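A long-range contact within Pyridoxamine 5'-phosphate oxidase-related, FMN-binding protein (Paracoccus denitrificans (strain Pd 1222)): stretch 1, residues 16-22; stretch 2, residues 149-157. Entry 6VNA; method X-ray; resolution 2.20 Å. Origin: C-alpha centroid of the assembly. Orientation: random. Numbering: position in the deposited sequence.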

# COMPACT_ATOMS: atom_id res chain seq x y z
N LEU A 16 4.99 -12.86 -14.41
CA LEU A 16 5.29 -12.61 -12.98
C LEU A 16 4.15 -11.77 -12.37
O LEU A 16 3.61 -12.18 -11.31
CB LEU A 16 6.65 -11.93 -12.82
CG LEU A 16 7.08 -11.82 -11.37
CD1 LEU A 16 6.89 -13.15 -10.64
CD2 LEU A 16 8.51 -11.31 -11.26
N ALA A 17 3.77 -10.67 -13.04
CA ALA A 17 2.69 -9.74 -12.62
C ALA A 17 1.38 -10.50 -12.43
O ALA A 17 0.70 -10.27 -11.42
CB ALA A 17 2.50 -8.63 -13.62
N ARG A 18 1.03 -11.35 -13.40
CA ARG A 18 -0.22 -12.15 -13.35
C ARG A 18 -0.14 -13.19 -12.23
O ARG A 18 -1.21 -13.47 -11.61
CB ARG A 18 -0.46 -12.84 -14.70
CG ARG A 18 -0.66 -11.86 -15.85
CD ARG A 18 -1.30 -12.52 -17.05
NE ARG A 18 -1.41 -11.58 -18.16
CZ ARG A 18 -0.52 -11.42 -19.13
NH1 ARG A 18 0.58 -12.15 -19.17
NH2 ARG A 18 -0.74 -10.51 -20.07
N GLN A 19 1.06 -13.75 -12.00
CA GLN A 19 1.28 -14.82 -10.99
C GLN A 19 1.13 -14.22 -9.59
O GLN A 19 0.51 -14.89 -8.71
CB GLN A 19 2.64 -15.51 -11.18
CG GLN A 19 2.67 -16.53 -12.32
CD GLN A 19 4.05 -16.98 -12.77
OE1 GLN A 19 5.03 -16.24 -12.73
NE2 GLN A 19 4.13 -18.21 -13.23
N LEU A 20 1.69 -13.01 -9.38
CA LEU A 20 1.54 -12.24 -8.12
C LEU A 20 0.06 -12.00 -7.83
O LEU A 20 -0.38 -12.22 -6.66
CB LEU A 20 2.31 -10.91 -8.21
CG LEU A 20 3.82 -11.04 -8.10
CD1 LEU A 20 4.52 -9.70 -8.20
CD2 LEU A 20 4.21 -11.73 -6.80
N LEU A 21 -0.71 -11.57 -8.83
CA LEU A 21 -2.15 -11.29 -8.60
C LEU A 21 -2.91 -12.59 -8.26
O LEU A 21 -3.74 -12.55 -7.34
CB LEU A 21 -2.74 -10.56 -9.81
CG LEU A 21 -2.39 -9.07 -9.88
CD1 LEU A 21 -2.46 -8.54 -11.31
CD2 LEU A 21 -3.30 -8.28 -8.98
N GLU A 22 -2.60 -13.71 -8.94
CA GLU A 22 -3.24 -15.03 -8.68
C GLU A 22 -2.94 -15.50 -7.25
O GLU A 22 -3.84 -16.08 -6.62
CB GLU A 22 -2.79 -16.06 -9.72
CG GLU A 22 -3.24 -17.48 -9.42
CD GLU A 22 -4.75 -17.70 -9.35
OE1 GLU A 22 -5.47 -17.04 -10.13
OE2 GLU A 22 -5.19 -18.53 -8.51
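Stretch 2 149-157: KLTASDMLK

Residues 16-22 form an uninterrupted piece of a longer α-helix, tied by the i to i+4 bonds Leu-20 N to Leu-16 O (2.8 Å), Leu-21 N to Ala-17 O (3.2 Å) and Glu-22 N to Arg-18 O (3.0 Å). Stretch 2 is less regular. It arrives as a β-strand at Lys-149 and Leu-150, then turns near Thr-151 into a short, weakly bonded helix covering about 152-156. Leu-156 N to Ser-153 O, at 3.1 Å, is an i to i+3 bond, and Lys-157 N reaches the same oxygen weakly at 3.4 Å. The two helix axes approach to 8.6 Å and their N-to-C directions differ by 58°, with a signed crossing angle of -58°. The backbones come nearest where the CA atoms of Arg-18 and Met-155 stand 5.4 Å apart.

The turn carries its own bracing. Thr-151 N donates to Asp-154 OD2 at 3.2 Å and nearly straight, at 170°, while Thr-151 OG1 and Ser-153 OG share a hydrogen bond of 2.7 Å. These links tie Thr-151 to the start of the short helix, which supplies most of the contact with stretch 1.

On stretch 1, Ala-17 and Leu-21, one helical turn apart, both point their CA-to-CB bonds toward stretch 2. The small Ala-17 meets the strand, its CB 3.7 Å from Leu-150 CD1. Leu-21 meets the short helix instead: its CD1 lies 3.5 Å from Met-155 O and 4.1 Å from Met-155 CB. Met-155 points away overall, so what it offers here is its backbone and the root of its side chain.

Arg-18 has the largest covered area, 98 Å². Its CA-to-CB bond leaves sideways, but an extended chain (chi1 m, chi2 and chi3 t) brings the guanidinium in beside the backbone of the short helix. Asp-154 O lies over one face of that group, 3.2 Å from Arg-18 NH2, and Lys-157 C lies over the opposite face; Ser-153 O is at the edge, 3.5 Å from Arg-18 NH2. Proximity should not be read as bonding: the angle to Asp-154 O is poor, and Arg-18 NE and Lys-157 N, 3.2 Å apart, are both donors. No hydrogen bond crosses between the stretches.

The rule to take from this contact is packing without polar pairing: 325 Å² is buried by two apolar side-chain contacts and one long arginine laid along main chain.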

# COMPACT_ATOMS: atom_id res chain seq x y z
N LYS A 149 7.22 -1.09 -16.54
CA LYS A 149 5.91 -0.39 -16.71
C LYS A 149 4.92 -1.33 -17.39
O LYS A 149 5.28 -1.92 -18.41
CB LYS A 149 6.07 0.89 -17.53
CG LYS A 149 6.77 2.02 -16.80
CD LYS A 149 6.42 3.40 -17.31
CE LYS A 149 7.15 4.50 -16.56
NZ LYS A 149 6.67 5.85 -16.92
N LEU A 150 3.72 -1.48 -16.84
CA LEU A 150 2.70 -2.43 -17.34
C LEU A 150 1.41 -1.67 -17.69
O LEU A 150 1.07 -0.70 -17.00
CB LEU A 150 2.44 -3.47 -16.25
CG LEU A 150 3.63 -4.34 -15.84
CD1 LEU A 150 3.27 -5.21 -14.66
CD2 LEU A 150 4.07 -5.21 -17.00
N THR A 151 0.73 -2.11 -18.74
CA THR A 151 -0.63 -1.66 -19.12
C THR A 151 -1.62 -2.54 -18.36
O THR A 151 -1.15 -3.47 -17.66
CB THR A 151 -0.89 -1.74 -20.63
OG1 THR A 151 -1.16 -3.10 -20.97
CG2 THR A 151 0.28 -1.21 -21.44
N ALA A 152 -2.91 -2.29 -18.52
CA ALA A 152 -3.99 -3.02 -17.82
C ALA A 152 -4.13 -4.41 -18.44
O ALA A 152 -4.49 -5.36 -17.71
CB ALA A 152 -5.27 -2.23 -17.88
N SER A 153 -3.85 -4.54 -19.74
CA SER A 153 -3.89 -5.84 -20.47
C SER A 153 -2.78 -6.75 -19.93
O SER A 153 -3.07 -7.92 -19.63
CB SER A 153 -3.79 -5.63 -21.96
OG SER A 153 -2.64 -4.88 -22.29
N ASP A 154 -1.57 -6.19 -19.77
CA ASP A 154 -0.35 -6.84 -19.21
C ASP A 154 -0.63 -7.56 -17.88
O ASP A 154 0.03 -8.60 -17.61
CB ASP A 154 0.77 -5.81 -19.02
CG ASP A 154 1.39 -5.33 -20.32
OD1 ASP A 154 1.04 -5.89 -21.39
OD2 ASP A 154 2.26 -4.42 -20.26
N MET A 155 -1.57 -7.05 -17.06
CA MET A 155 -1.85 -7.53 -15.68
C MET A 155 -3.01 -8.53 -15.66
O MET A 155 -3.15 -9.23 -14.63
CB MET A 155 -2.14 -6.35 -14.76
CG MET A 155 -0.89 -5.55 -14.47
SD MET A 155 -1.13 -4.18 -13.33
CE MET A 155 -1.44 -2.83 -14.47
N LEU A 156 -3.79 -8.66 -16.73
CA LEU A 156 -5.12 -9.33 -16.67
C LEU A 156 -5.12 -10.69 -17.39
O LEU A 156 -5.76 -11.62 -16.85
CB LEU A 156 -6.19 -8.38 -17.22
CG LEU A 156 -6.38 -7.08 -16.45
CD1 LEU A 156 -7.24 -6.10 -17.24
CD2 LEU A 156 -7.00 -7.32 -15.08
N LYS A 157 -4.48 -10.83 -18.56
CA LYS A 157 -4.45 -12.12 -19.31
C LYS A 157 -3.60 -11.99 -20.59
O LYS A 157 -3.23 -13.00 -21.22
CB LYS A 157 -5.87 -12.58 -19.66
CG LYS A 157 -5.96 -13.90 -20.40
CD LYS A 157 -6.09 -13.76 -21.90
CE LYS A 157 -7.49 -13.37 -22.35
NZ LYS A 157 -7.73 -13.80 -23.74